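Local coordinates for thermosome subunit (Methanococcoides burtonii, PDB 3AQ1), which is a group II chaperonin subunit that probably binds unfolded proteins and helps them fold in a process driven by ATP binding and hydrolysis, at residues E354-V360 with V445-R450; I107-I112 with D344-V349; A131-E137 with V145-I151. Residue numbers count along the deposited sequence, not the author numbering.

How the contacts relate
Helix 332-355 ties the three contacts together. Contact 2 packs its residues 344-349 on the end of helix 101-109. Contact 1 takes in the helix end and, after Gly356, strand 357-360. Their centres lie about 12 Å apart and they touch through Val358 CG1 and Ile107 CD1, 3.6 Å. Contact 3 lies about 13 Å from contact 2, centre to centre. Leu346 points away from 107-112 and packs on Val132, Val147 and Ile151. Contacts 1 and 3, about 18 Å apart between centres, meet in a hydrogen bond between Val145 N and Glu354 OE2, 3.0 Å. By the family fold, contacts 2 and 3 probably lie in the intermediate domain, contact 1 at its equatorial junction.

Contact 1: residues E354-V360 with V445-R450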
ATOM      1  N   GLU A 354       0.236   6.941   6.794  1.00 56.42           N
ATOM      2  CA  GLU A 354       1.066   7.966   6.179  1.00 59.16           C
ATOM      3  C   GLU A 354       0.339   9.316   6.089  1.00 63.99           C
ATOM      4  O   GLU A 354       0.865  10.329   6.559  1.00 63.09           O
ATOM      5  CB  GLU A 354       1.588   7.507   4.812  1.00 50.00           C
ATOM      6  CG  GLU A 354       2.720   6.504   4.914  1.00 53.96           C
ATOM      7  CD  GLU A 354       3.209   6.009   3.564  1.00 62.34           C
ATOM      8  OE1 GLU A 354       2.402   5.957   2.606  1.00 66.96           O
ATOM      9  OE2 GLU A 354       4.407   5.658   3.466  1.00 58.74           O
ATOM     10  N   ASP A 355      -0.863   9.327   5.503  1.00 56.69           N
ATOM     11  CA  ASP A 355      -1.661  10.550   5.401  1.00 49.61           C
ATOM     12  C   ASP A 355      -1.902  11.151   6.781  1.00 53.61           C
ATOM     13  O   ASP A 355      -1.952  12.372   6.929  1.00 55.71           O
ATOM     14  CB  ASP A 355      -3.033  10.287   4.761  1.00 56.31           C
ATOM     15  CG  ASP A 355      -2.961   9.957   3.270  1.00 63.57           C
ATOM     16  OD1 ASP A 355      -1.927  10.240   2.620  1.00 60.41           O
ATOM     17  OD2 ASP A 355      -3.967   9.413   2.754  1.00 62.85           O
ATOM     18  N   GLY A 356      -2.068  10.292   7.786  1.00 58.61           N
ATOM     19  CA  GLY A 356      -2.435  10.732   9.122  1.00 52.90           C
ATOM     20  C   GLY A 356      -3.907  11.103   9.215  1.00 65.98           C
ATOM     21  O   GLY A 356      -4.397  11.496  10.278  1.00 67.27           O
ATOM     22  N   LYS A 357      -4.614  10.979   8.089  1.00 58.90           N
ATOM     23  CA  LYS A 357      -6.007  11.386   7.997  1.00 54.29           C
ATOM     24  C   LYS A 357      -6.764  10.500   7.020  1.00 58.74           C
ATOM     25  O   LYS A 357      -6.190   9.985   6.055  1.00 69.16           O
ATOM     26  CB  LYS A 357      -6.105  12.854   7.569  1.00 59.64           C
ATOM     27  CG  LYS A 357      -4.920  13.709   8.046  1.00 69.58           C
ATOM     28  CD  LYS A 357      -5.298  15.159   8.306  1.00 78.63           C
ATOM     29  CE  LYS A 357      -4.068  16.050   8.400  1.00 85.08           C
ATOM     30  NZ  LYS A 357      -3.374  16.177   7.082  1.00 86.28           N
ATOM     31  N   VAL A 358      -8.051  10.296   7.291  1.00 50.35           N
ATOM     32  CA  VAL A 358      -8.930   9.646   6.330  1.00 49.77           C
ATOM     33  C   VAL A 358     -10.165  10.496   6.107  1.00 57.23           C
ATOM     34  O   VAL A 358     -10.542  11.305   6.962  1.00 56.03           O
ATOM     35  CB  VAL A 358      -9.402   8.271   6.797  1.00 46.11           C
ATOM     36  CG1 VAL A 358      -8.232   7.426   7.198  1.00 47.32           C
ATOM     37  CG2 VAL A 358     -10.366   8.426   7.950  1.00 53.52           C
ATOM     38  N   VAL A 359     -10.778  10.297   4.944  1.00 60.33           N
ATOM     39  CA  VAL A 359     -12.044  10.915   4.579  1.00 59.94           C
ATOM     40  C   VAL A 359     -13.078   9.809   4.625  1.00 58.03           C
ATOM     41  O   VAL A 359     -12.731   8.645   4.468  1.00 59.31           O
ATOM     42  CB  VAL A 359     -11.990  11.455   3.138  1.00 61.01           C
ATOM     43  CG1 VAL A 359     -13.306  12.075   2.749  1.00 67.82           C
ATOM     44  CG2 VAL A 359     -10.884  12.465   2.998  1.00 66.35           C
ATOM     45  N   VAL A 360     -14.342  10.145   4.849  1.00 55.07           N
ATOM     46  CA  VAL A 360     -15.385   9.144   4.680  1.00 52.07           C
ATOM     47  C   VAL A 360     -16.066   9.359   3.351  1.00 49.40           C
ATOM     48  O   VAL A 360     -15.975  10.444   2.785  1.00 54.58           O
ATOM     49  CB  VAL A 360     -16.404   9.169   5.806  1.00 51.01           C
ATOM     50  CG1 VAL A 360     -15.842   8.419   6.991  1.00 44.49           C
ATOM     51  CG2 VAL A 360     -16.752  10.609   6.168  1.00 51.60           C
ATOM     52  N   VAL A 445     -17.315   3.159   5.327  1.00 45.43           N
ATOM     53  CA  VAL A 445     -17.012   3.594   3.983  1.00 54.08           C
ATOM     54  C   VAL A 445     -15.931   4.659   4.042  1.00 51.96           C
ATOM     55  O   VAL A 445     -16.221   5.850   3.977  1.00 46.58           O
ATOM     56  CB  VAL A 445     -18.255   4.135   3.252  1.00 58.43           C
ATOM     57  CG1 VAL A 445     -17.924   4.373   1.802  1.00 47.46           C
ATOM     58  CG2 VAL A 445     -19.415   3.149   3.372  1.00 63.24           C
ATOM     59  N   ILE A 446     -14.681   4.212   4.171  1.00 61.52           N
ATOM     60  CA  ILE A 446     -13.535   5.110   4.293  1.00 64.04           C
ATOM     61  C   ILE A 446     -12.760   5.270   2.981  1.00 60.46           C
ATOM     62  O   ILE A 446     -12.599   4.321   2.217  1.00 68.92           O
ATOM     63  CB  ILE A 446     -12.563   4.624   5.376  1.00 67.33           C
ATOM     64  CG1 ILE A 446     -13.320   3.909   6.489  1.00 72.01           C
ATOM     65  CG2 ILE A 446     -11.793   5.790   5.960  1.00 70.60           C
ATOM     66  CD1 ILE A 446     -14.147   4.827   7.324  1.00 71.02           C
ATOM     67  N   GLU A 447     -12.294   6.485   2.729  1.00 52.18           N
ATOM     68  CA  GLU A 447     -11.438   6.775   1.581  1.00 65.92           C
ATOM     69  C   GLU A 447     -10.185   7.519   2.060  1.00 71.57           C
ATOM     70  O   GLU A 447     -10.258   8.377   2.940  1.00 81.65           O
ATOM     71  CB  GLU A 447     -12.185   7.596   0.515  1.00 66.25           C
ATOM     72  CG  GLU A 447     -13.310   6.858  -0.218  1.00 66.89           C
ATOM     73  CD  GLU A 447     -14.188   7.795  -1.054  1.00 80.15           C
ATOM     74  OE1 GLU A 447     -14.070   9.033  -0.914  1.00 74.67           O
ATOM     75  OE2 GLU A 447     -15.007   7.298  -1.853  1.00 91.98           O
ATOM     76  N   PRO A 448      -9.026   7.190   1.485  1.00 63.80           N
ATOM     77  CA  PRO A 448      -7.787   7.817   1.945  1.00 59.93           C
ATOM     78  C   PRO A 448      -7.741   9.266   1.488  1.00 59.74           C
ATOM     79  O   PRO A 448      -8.138   9.544   0.358  1.00 50.26           O
ATOM     80  CB  PRO A 448      -6.700   7.024   1.217  1.00 50.94           C
ATOM     81  CG  PRO A 448      -7.401   5.873   0.551  1.00 52.77           C
ATOM     82  CD  PRO A 448      -8.799   6.313   0.331  1.00 54.57           C
ATOM     83  N   LEU A 449      -7.270  10.170   2.345  1.00 61.64           N
ATOM     84  CA  LEU A 449      -7.125  11.567   1.952  1.00 53.38           C
ATOM     85  C   LEU A 449      -6.371  11.742   0.626  1.00 53.24           C
ATOM     86  O   LEU A 449      -6.800  12.502  -0.238  1.00 46.40           O
ATOM     87  CB  LEU A 449      -6.433  12.382   3.045  1.00 54.85           C
ATOM     88  CG  LEU A 449      -6.332  13.878   2.719  1.00 53.76           C
ATOM     89  CD1 LEU A 449      -7.711  14.476   2.593  1.00 52.64           C
ATOM     90  CD2 LEU A 449      -5.545  14.621   3.762  1.00 55.21           C
ATOM     91  N   ARG A 450      -5.248  11.049   0.459  1.00 55.78           N
ATOM     92  CA  ARG A 450      -4.420  11.270  -0.729  1.00 54.16           C
ATOM     93  C   ARG A 450      -5.168  11.000  -2.042  1.00 56.43           C
ATOM     94  O   ARG A 450      -4.968  11.697  -3.033  1.00 68.86           O
ATOM     95  CB  ARG A 450      -3.091  10.500  -0.663  1.00 45.94           C
ATOM     96  CG  ARG A 450      -3.146   9.063  -1.158  1.00 54.26           C
ATOM     97  CD  ARG A 450      -1.762   8.418  -1.155  1.00 54.88           C
ATOM     98  NE  ARG A 450      -0.997   8.792   0.028  1.00 57.53           N
ATOM     99  CZ  ARG A 450      -0.037   8.048   0.559  1.00 60.57           C
ATOM    100  NH1 ARG A 450       0.278   6.887   0.015  1.00 60.51           N
ATOM    101  NH2 ARG A 450       0.601   8.459   1.642  1.00 67.11           N
TER
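An antiparallel strand pair is framed here by two helices, probably at the junction of the intermediate and equatorial domains of the chaperonin fold. Helix 332-355 ends, Gly356 makes the turn with positive phi, and strand 357-360 runs back beside strand 446-448. Pro448 then takes the N-cap position of helix 449-467. Strand 357-360 is the middle of a three-stranded sheet, with strand 94-95 on its other side. Val359 and Glu447 form the hydrogen-bonded pair: Val359 N to Glu447 O and Glu447 N to Val359 O are both 2.8 Å.

Leu449 is the largest bump. Its CD1 lies 3.8 Å from Val359 CG2 and its CD2 4.2 Å from Lys357 CB, so the side chain fills the hollow between these alternate strand residues. Leu89 and Glu90 of helix 71-92 also touch it. Ile446 fills a second hollow. Its CG2 nestles 3.5 Å from Val358 CB, and its CD1 reaches Val360 CG1 at 4.0 Å. Val360 and Ile446 share one face of the sheet, and Val359 and Glu447 share the other. Glu447 OE1 forms a salt bridge with Lys452.

The polar end closes the gap between the two helices. Asp355 reaches toward the first turn of helix 449-467, and Arg450 curls its guanidinium back to it. Arg450 NH2 and Glu354 OE1 form a salt bridge at 3.2 Å, and Arg450 NE and Asp355 OD1 another at 3.1 Å. Glu354 OE2 accepts a hydrogen bond from Val145 N. Asp355 OD2 accepts a hydrogen bond from Arg450 N at 3.1 Å.

Contact 2: residues I107-I112 with D344-V349; sequences IAGTAI and DALHVV
The end of helix 101-109 packs on the middle of helix 332-355, probably within the intermediate domain of the group II chaperonin fold. Residues 344-349 are regular helix. Residues 107 and 108 are helical, and a type I turn from Gly109 to Ile112 follows. The closest CA pair is Ala108 and Ala345, 4.8 Å, an approach that their small side chains permit; the CB atoms are 4.1 Å apart. No hydrogen bond crosses.

Val348 and Val349 both have chi1 t. Val349 CG2 meets Ala108 CB at 3.4 Å and Ile107 CG2 at 4.1 Å. Ile107 is m, t, and its CG2 also lies 3.9 Å from Val348 CG1. Ala111 CB points toward the helix, 3.6 Å from Ala345 N and 4.0 Å from Val348 CG2. Ile112 (m, t) starts sideways and brings CG1 to 4.0 Å from Ala345 CB; it also packs on Leu124 and Ser125 of helix 121-132. Leu346 points away from 107-112; its side chain packs on Val132, Val147 and Ile151. Thr110 has chi1 p, which turns its hydroxyl back to the carbonyl three residues earlier: Thr110 OG1 donates to Ile107 O at 2.7 Å.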
ATOM      1  N   ILE A 107     -10.351   0.480   9.764  1.00 47.32           N
ATOM      2  CA  ILE A 107      -9.852   0.821   8.434  1.00 44.50           C
ATOM      3  C   ILE A 107      -9.481  -0.438   7.640  1.00 45.42           C
ATOM      4  O   ILE A 107     -10.004  -0.663   6.550  1.00 40.41           O
ATOM      5  CB  ILE A 107      -8.683   1.831   8.515  1.00 45.09           C
ATOM      6  CG1 ILE A 107      -9.232   3.217   8.829  1.00 56.55           C
ATOM      7  CG2 ILE A 107      -7.872   1.885   7.218  1.00 37.72           C
ATOM      8  CD1 ILE A 107      -8.173   4.265   8.998  1.00 62.09           C
ATOM      9  N   ALA A 108      -8.607  -1.268   8.199  1.00 41.68           N
ATOM     10  CA  ALA A 108      -8.227  -2.529   7.566  1.00 40.65           C
ATOM     11  C   ALA A 108      -9.444  -3.388   7.204  1.00 44.20           C
ATOM     12  O   ALA A 108      -9.478  -4.004   6.141  1.00 45.82           O
ATOM     13  CB  ALA A 108      -7.255  -3.320   8.457  1.00 42.00           C
ATOM     14  N   GLY A 109     -10.430  -3.432   8.092  1.00 50.52           N
ATOM     15  CA  GLY A 109     -11.676  -4.131   7.821  1.00 46.60           C
ATOM     16  C   GLY A 109     -12.275  -3.801   6.457  1.00 55.49           C
ATOM     17  O   GLY A 109     -12.804  -4.677   5.780  1.00 61.51           O
ATOM     18  N   THR A 110     -12.187  -2.541   6.041  1.00 51.96           N
ATOM     19  CA  THR A 110     -12.812  -2.119   4.796  1.00 44.96           C
ATOM     20  C   THR A 110     -12.240  -2.816   3.560  1.00 47.92           C
ATOM     21  O   THR A 110     -12.905  -2.891   2.521  1.00 56.38           O
ATOM     22  CB  THR A 110     -12.719  -0.589   4.584  1.00 49.84           C
ATOM     23  OG1 THR A 110     -11.377  -0.219   4.222  1.00 44.60           O
ATOM     24  CG2 THR A 110     -13.164   0.168   5.831  1.00 46.07           C
ATOM     25  N   ALA A 111     -11.014  -3.320   3.657  1.00 42.14           N
ATOM     26  CA  ALA A 111     -10.367  -3.952   2.497  1.00 49.98           C
ATOM     27  C   ALA A 111     -10.627  -5.460   2.416  1.00 51.29           C
ATOM     28  O   ALA A 111     -10.207  -6.135   1.472  1.00 59.73           O
ATOM     29  CB  ALA A 111      -8.858  -3.652   2.473  1.00 35.15           C
ATOM     30  N   ILE A 112     -11.357  -5.963   3.399  1.00 38.28           N
ATOM     31  CA  ILE A 112     -11.530  -7.388   3.589  1.00 52.23           C
ATOM     32  C   ILE A 112     -13.009  -7.729   3.492  1.00 60.42           C
ATOM     33  O   ILE A 112     -13.740  -7.669   4.483  1.00 61.93           O
ATOM     34  CB  ILE A 112     -10.987  -7.809   4.988  1.00 48.95           C
ATOM     35  CG1 ILE A 112      -9.559  -7.280   5.197  1.00 43.03           C
ATOM     36  CG2 ILE A 112     -11.081  -9.320   5.186  1.00 42.81           C
ATOM     37  CD1 ILE A 112      -8.949  -7.670   6.539  1.00 44.49           C
ATOM     38  N   ASP A 344      -4.309  -6.122   0.326  1.00 49.91           N
ATOM     39  CA  ASP A 344      -5.077  -4.892   0.232  1.00 49.43           C
ATOM     40  C   ASP A 344      -5.134  -4.151   1.556  1.00 49.12           C
ATOM     41  O   ASP A 344      -4.873  -2.950   1.608  1.00 51.73           O
ATOM     42  CB  ASP A 344      -6.486  -5.159  -0.280  1.00 54.42           C
ATOM     43  CG  ASP A 344      -6.508  -5.520  -1.734  1.00 59.03           C
ATOM     44  OD1 ASP A 344      -5.568  -5.126  -2.453  1.00 63.62           O
ATOM     45  OD2 ASP A 344      -7.463  -6.205  -2.156  1.00 66.57           O
ATOM     46  N   ALA A 345      -5.472  -4.866   2.625  1.00 40.73           N
ATOM     47  CA  ALA A 345      -5.602  -4.230   3.931  1.00 38.79           C
ATOM     48  C   ALA A 345      -4.295  -3.588   4.389  1.00 44.45           C
ATOM     49  O   ALA A 345      -4.305  -2.480   4.918  1.00 51.14           O
ATOM     50  CB  ALA A 345      -6.110  -5.210   4.960  1.00 36.74           C
ATOM     51  N   LEU A 346      -3.178  -4.287   4.192  1.00 47.28           N
ATOM     52  CA  LEU A 346      -1.870  -3.754   4.558  1.00 47.77           C
ATOM     53  C   LEU A 346      -1.670  -2.383   3.912  1.00 44.43           C
ATOM     54  O   LEU A 346      -1.353  -1.414   4.594  1.00 49.37           O
ATOM     55  CB  LEU A 346      -0.737  -4.718   4.162  1.00 46.12           C
ATOM     56  CG  LEU A 346      -0.549  -5.971   5.027  1.00 43.58           C
ATOM     57  CD1 LEU A 346       0.259  -7.036   4.318  1.00 43.65           C
ATOM     58  CD2 LEU A 346       0.050  -5.649   6.369  1.00 36.50           C
ATOM     59  N   HIS A 347      -1.892  -2.306   2.604  1.00 45.12           N
ATOM     60  CA  HIS A 347      -1.759  -1.059   1.845  1.00 53.09           C
ATOM     61  C   HIS A 347      -2.661   0.069   2.328  1.00 56.93           C
ATOM     62  O   HIS A 347      -2.178   1.173   2.576  1.00 58.89           O
ATOM     63  CB  HIS A 347      -1.976  -1.310   0.351  1.00 55.29           C
ATOM     64  CG  HIS A 347      -0.796  -1.946  -0.321  1.00 84.29           C
ATOM     65  ND1 HIS A 347       0.164  -1.215  -0.989  1.00 97.20           N
ATOM     66  CD2 HIS A 347      -0.407  -3.242  -0.409  1.00 84.60           C
ATOM     67  CE1 HIS A 347       1.081  -2.035  -1.471  1.00 96.88           C
ATOM     68  NE2 HIS A 347       0.760  -3.271  -1.131  1.00 88.91           N
ATOM     69  N   VAL A 348      -3.958  -0.204   2.460  1.00 52.76           N
ATOM     70  CA  VAL A 348      -4.899   0.810   2.930  1.00 55.75           C
ATOM     71  C   VAL A 348      -4.463   1.364   4.284  1.00 51.38           C
ATOM     72  O   VAL A 348      -4.397   2.574   4.486  1.00 62.13           O
ATOM     73  CB  VAL A 348      -6.352   0.280   3.035  1.00 52.34           C
ATOM     74  CG1 VAL A 348      -7.283   1.414   3.383  1.00 45.57           C
ATOM     75  CG2 VAL A 348      -6.784  -0.348   1.731  1.00 56.55           C
ATOM     76  N   VAL A 349      -4.166   0.480   5.218  1.00 38.90           N
ATOM     77  CA  VAL A 349      -3.691   0.925   6.521  1.00 43.51           C
ATOM     78  C   VAL A 349      -2.364   1.712   6.438  1.00 49.58           C
ATOM     79  O   VAL A 349      -2.203   2.753   7.086  1.00 44.74           O
ATOM     80  CB  VAL A 349      -3.580  -0.251   7.480  1.00 34.30           C
ATOM     81  CG1 VAL A 349      -3.089   0.221   8.849  1.00 32.76           C
ATOM     82  CG2 VAL A 349      -4.931  -0.926   7.588  1.00 32.72           C
TER

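Contact 3: residues A131-E137 with V145-I151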
ATOM      1  N   ALA A 131       1.088  -6.111  11.845  1.00 47.31           N
ATOM      2  CA  ALA A 131       2.169  -6.156  10.870  1.00 41.20           C
ATOM      3  C   ALA A 131       2.562  -4.741  10.470  1.00 56.18           C
ATOM      4  O   ALA A 131       3.735  -4.365  10.548  1.00 59.11           O
ATOM      5  CB  ALA A 131       1.735  -6.947   9.642  1.00 25.96           C
ATOM      6  N   VAL A 132       1.574  -3.956  10.047  1.00 50.87           N
ATOM      7  CA  VAL A 132       1.814  -2.581   9.644  1.00 44.21           C
ATOM      8  C   VAL A 132       2.442  -1.789  10.772  1.00 47.67           C
ATOM      9  O   VAL A 132       3.491  -1.190  10.590  1.00 51.42           O
ATOM     10  CB  VAL A 132       0.532  -1.885   9.173  1.00 45.83           C
ATOM     11  CG1 VAL A 132       0.701  -0.380   9.213  1.00 48.10           C
ATOM     12  CG2 VAL A 132       0.203  -2.327   7.767  1.00 44.31           C
ATOM     13  N   ARG A 133       1.816  -1.813  11.945  1.00 55.74           N
ATOM     14  CA  ARG A 133       2.350  -1.101  13.111  1.00 48.89           C
ATOM     15  C   ARG A 133       3.809  -1.408  13.397  1.00 53.79           C
ATOM     16  O   ARG A 133       4.472  -0.646  14.092  1.00 65.42           O
ATOM     17  CB  ARG A 133       1.526  -1.386  14.371  1.00 37.92           C
ATOM     18  CG  ARG A 133       0.318  -0.494  14.512  1.00 49.83           C
ATOM     19  CD  ARG A 133      -0.518  -0.891  15.692  1.00 63.49           C
ATOM     20  NE  ARG A 133       0.182  -0.691  16.953  1.00 78.34           N
ATOM     21  CZ  ARG A 133      -0.441  -0.472  18.105  1.00 95.86           C
ATOM     22  NH1 ARG A 133      -1.771  -0.423  18.140  1.00 99.98           N
ATOM     23  NH2 ARG A 133       0.260  -0.295  19.219  1.00 97.29           N
ATOM     24  N   SER A 134       4.309  -2.521  12.874  1.00 48.39           N
ATOM     25  CA  SER A 134       5.632  -2.983  13.261  1.00 48.83           C
ATOM     26  C   SER A 134       6.696  -2.642  12.220  1.00 52.12           C
ATOM     27  O   SER A 134       7.875  -2.908  12.422  1.00 52.74           O
ATOM     28  CB  SER A 134       5.604  -4.481  13.588  1.00 48.72           C
ATOM     29  OG  SER A 134       6.192  -5.272  12.575  1.00 47.69           O
ATOM     30  N   ILE A 135       6.274  -2.040  11.112  1.00 48.09           N
ATOM     31  CA  ILE A 135       7.211  -1.527  10.125  1.00 43.34           C
ATOM     32  C   ILE A 135       7.069  -0.015   9.931  1.00 51.74           C
ATOM     33  O   ILE A 135       7.603   0.541   8.967  1.00 52.05           O
ATOM     34  CB  ILE A 135       7.029  -2.208   8.754  1.00 47.37           C
ATOM     35  CG1 ILE A 135       5.650  -1.880   8.170  1.00 38.51           C
ATOM     36  CG2 ILE A 135       7.226  -3.703   8.876  1.00 43.07           C
ATOM     37  CD1 ILE A 135       5.620  -1.891   6.686  1.00 44.60           C
ATOM     38  N   VAL A 136       6.339   0.647  10.830  1.00 52.87           N
ATOM     39  CA  VAL A 136       6.206   2.107  10.790  1.00 54.19           C
ATOM     40  C   VAL A 136       7.526   2.828  11.057  1.00 59.84           C
ATOM     41  O   VAL A 136       8.135   2.654  12.113  1.00 64.98           O
ATOM     42  CB  VAL A 136       5.176   2.623  11.814  1.00 56.03           C
ATOM     43  CG1 VAL A 136       5.140   4.153  11.797  1.00 50.77           C
ATOM     44  CG2 VAL A 136       3.798   2.057  11.524  1.00 62.25           C
ATOM     45  N   GLU A 137       7.961   3.647  10.104  1.00 71.04           N
ATOM     46  CA  GLU A 137       9.217   4.389  10.238  1.00 75.04           C
ATOM     47  C   GLU A 137       8.955   5.849  10.579  1.00 74.93           C
ATOM     48  O   GLU A 137       8.011   6.451  10.078  1.00 73.50           O
ATOM     49  CB  GLU A 137      10.059   4.279   8.957  1.00 73.58           C
ATOM     50  CG  GLU A 137      10.660   2.890   8.728  1.00 82.49           C
ATOM     51  CD  GLU A 137      11.315   2.721   7.356  1.00 92.75           C
ATOM     52  OE1 GLU A 137      10.617   2.866   6.324  1.00 87.38           O
ATOM     53  OE2 GLU A 137      12.530   2.412   7.314  1.00 99.61           O
ATOM     54  N   VAL A 145       5.320   4.233   5.911  1.00 54.67           N
ATOM     55  CA  VAL A 145       5.033   2.796   5.987  1.00 46.61           C
ATOM     56  C   VAL A 145       5.322   2.077   4.669  1.00 53.15           C
ATOM     57  O   VAL A 145       4.493   2.073   3.765  1.00 51.08           O
ATOM     58  CB  VAL A 145       3.582   2.517   6.385  1.00 42.29           C
ATOM     59  CG1 VAL A 145       3.330   1.026   6.388  1.00 48.55           C
ATOM     60  CG2 VAL A 145       3.266   3.108   7.752  1.00 44.52           C
ATOM     61  N   ASN A 146       6.496   1.465   4.558  1.00 58.25           N
ATOM     62  CA  ASN A 146       6.881   0.806   3.315  1.00 53.24           C
ATOM     63  C   ASN A 146       6.444  -0.655   3.223  1.00 52.85           C
ATOM     64  O   ASN A 146       7.211  -1.565   3.513  1.00 57.15           O
ATOM     65  CB  ASN A 146       8.382   0.927   3.073  1.00 58.52           C
ATOM     66  CG  ASN A 146       8.808   0.303   1.745  1.00 70.87           C
ATOM     67  OD1 ASN A 146       7.994  -0.314   1.040  1.00 62.35           O
ATOM     68  ND2 ASN A 146      10.091   0.457   1.399  1.00 66.75           N
ATOM     69  N   VAL A 147       5.213  -0.874   2.788  1.00 53.04           N
ATOM     70  CA  VAL A 147       4.660  -2.219   2.710  1.00 48.36           C
ATOM     71  C   VAL A 147       5.302  -3.107   1.628  1.00 58.86           C
ATOM     72  O   VAL A 147       5.577  -4.273   1.870  1.00 70.40           O
ATOM     73  CB  VAL A 147       3.127  -2.160   2.579  1.00 38.83           C
ATOM     74  CG1 VAL A 147       2.519  -3.554   2.608  1.00 40.84           C
ATOM     75  CG2 VAL A 147       2.562  -1.313   3.716  1.00 35.70           C
ATOM     76  N   LEU A 148       5.572  -2.556   0.452  1.00 61.19           N
ATOM     77  CA  LEU A 148       6.171  -3.338  -0.630  1.00 65.64           C
ATOM     78  C   LEU A 148       7.472  -4.057  -0.243  1.00 62.86           C
ATOM     79  O   LEU A 148       7.663  -5.221  -0.584  1.00 63.52           O
ATOM     80  CB  LEU A 148       6.407  -2.458  -1.868  1.00 75.07           C
ATOM     81  CG  LEU A 148       5.189  -1.676  -2.378  1.00 94.89           C
ATOM     82  CD1 LEU A 148       5.585  -0.647  -3.434  1.00101.84           C
ATOM     83  CD2 LEU A 148       4.088  -2.608  -2.908  1.00 97.98           C
ATOM     84  N   GLU A 149       8.355  -3.359   0.466  1.00 57.96           N
ATOM     85  CA  GLU A 149       9.690  -3.867   0.788  1.00 66.02           C
ATOM     86  C   GLU A 149       9.816  -4.438   2.208  1.00 60.33           C
ATOM     87  O   GLU A 149      10.579  -5.372   2.452  1.00 61.12           O
ATOM     88  CB  GLU A 149      10.732  -2.753   0.625  1.00 80.06           C
ATOM     89  CG  GLU A 149      10.866  -2.187  -0.783  1.00 89.46           C
ATOM     90  CD  GLU A 149      11.912  -1.082  -0.874  1.00 94.57           C
ATOM     91  OE1 GLU A 149      12.665  -0.875   0.101  1.00 89.18           O
ATOM     92  OE2 GLU A 149      11.979  -0.416  -1.924  1.00103.20           O
ATOM     93  N   ASN A 150       9.083  -3.853   3.143  1.00 53.21           N
ATOM     94  CA  ASN A 150       9.173  -4.255   4.535  1.00 46.83           C
ATOM     95  C   ASN A 150       8.219  -5.368   4.969  1.00 59.32           C
ATOM     96  O   ASN A 150       8.347  -5.890   6.069  1.00 64.18           O
ATOM     97  CB  ASN A 150       9.005  -3.035   5.436  1.00 52.86           C
ATOM     98  CG  ASN A 150      10.272  -2.207   5.529  1.00 55.62           C
ATOM     99  OD1 ASN A 150      11.373  -2.733   5.383  1.00 46.35           O
ATOM    100  ND2 ASN A 150      10.122  -0.912   5.779  1.00 59.30           N
ATOM    101  N   ILE A 151       7.254  -5.734   4.128  1.00 56.38           N
ATOM    102  CA  ILE A 151       6.435  -6.897   4.444  1.00 43.51           C
ATOM    103  C   ILE A 151       6.424  -7.942   3.338  1.00 44.82           C
ATOM    104  O   ILE A 151       6.139  -7.651   2.194  1.00 60.83           O
ATOM    105  CB  ILE A 151       5.017  -6.507   4.864  1.00 41.83           C
ATOM    106  CG1 ILE A 151       5.088  -5.672   6.144  1.00 43.11           C
ATOM    107  CG2 ILE A 151       4.162  -7.749   5.079  1.00 26.53           C
ATOM    108  CD1 ILE A 151       3.759  -5.281   6.711  1.00 43.27           C
TER
HETATM  109  O   HOH W   1       8.453   1.130   6.446  1.00 51.21           O
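Ile135, Val145 and Ile151 bury the most surface in this contact. Helix 121-132 runs out into a type I turn, Val132 to Ile135, and the chain soon returns through Val145 into the short helix 147-150.

Ile135 is the central plug. With chi1 p and chi2 t it sends CD1 into the pocket formed by the other segment. There Ile135 CD1 lies 3.7 Å from Val145 CG1, 3.9 Å from Ile151 CG1 and 3.6 Å from Asn146 O. Its CG2 is 3.7 Å from Asn150 O.

Val145 lines one part of the pocket. Its CG1 also touches Val132 CG1 at 4.1 Å, and its CG2 meets Val136 CG2 at 4.0 Å. Val145 N donates a hydrogen bond to Glu354 OE2 at the end of helix 332-355. Ile151, the first residue past the short helix, lines another part. Its CD1 packs on Ala131 CB at 3.9 Å, and Leu346 of helix 332-355 covers Ile151 and Val132.

No direct hydrogen bond joins the segments. One water does that work. It donates to Ile135 O at 2.7 Å and to Glu137 OE1 at 2.8 Å. It accepts from Asn146 N and Asn150 ND2, both at 2.7 Å. Asn146 is also the N-cap of the short helix: its OD1 accepts from Glu149 N at 3.1 Å.

Apolar residues thus fill the inside and the water bridges the polar groups. This is a short, weakly bonded beta-hairpin, strands 136-137 and 144-145, between helices 121-132 and 147-150, probably part of the chaperonin intermediate domain.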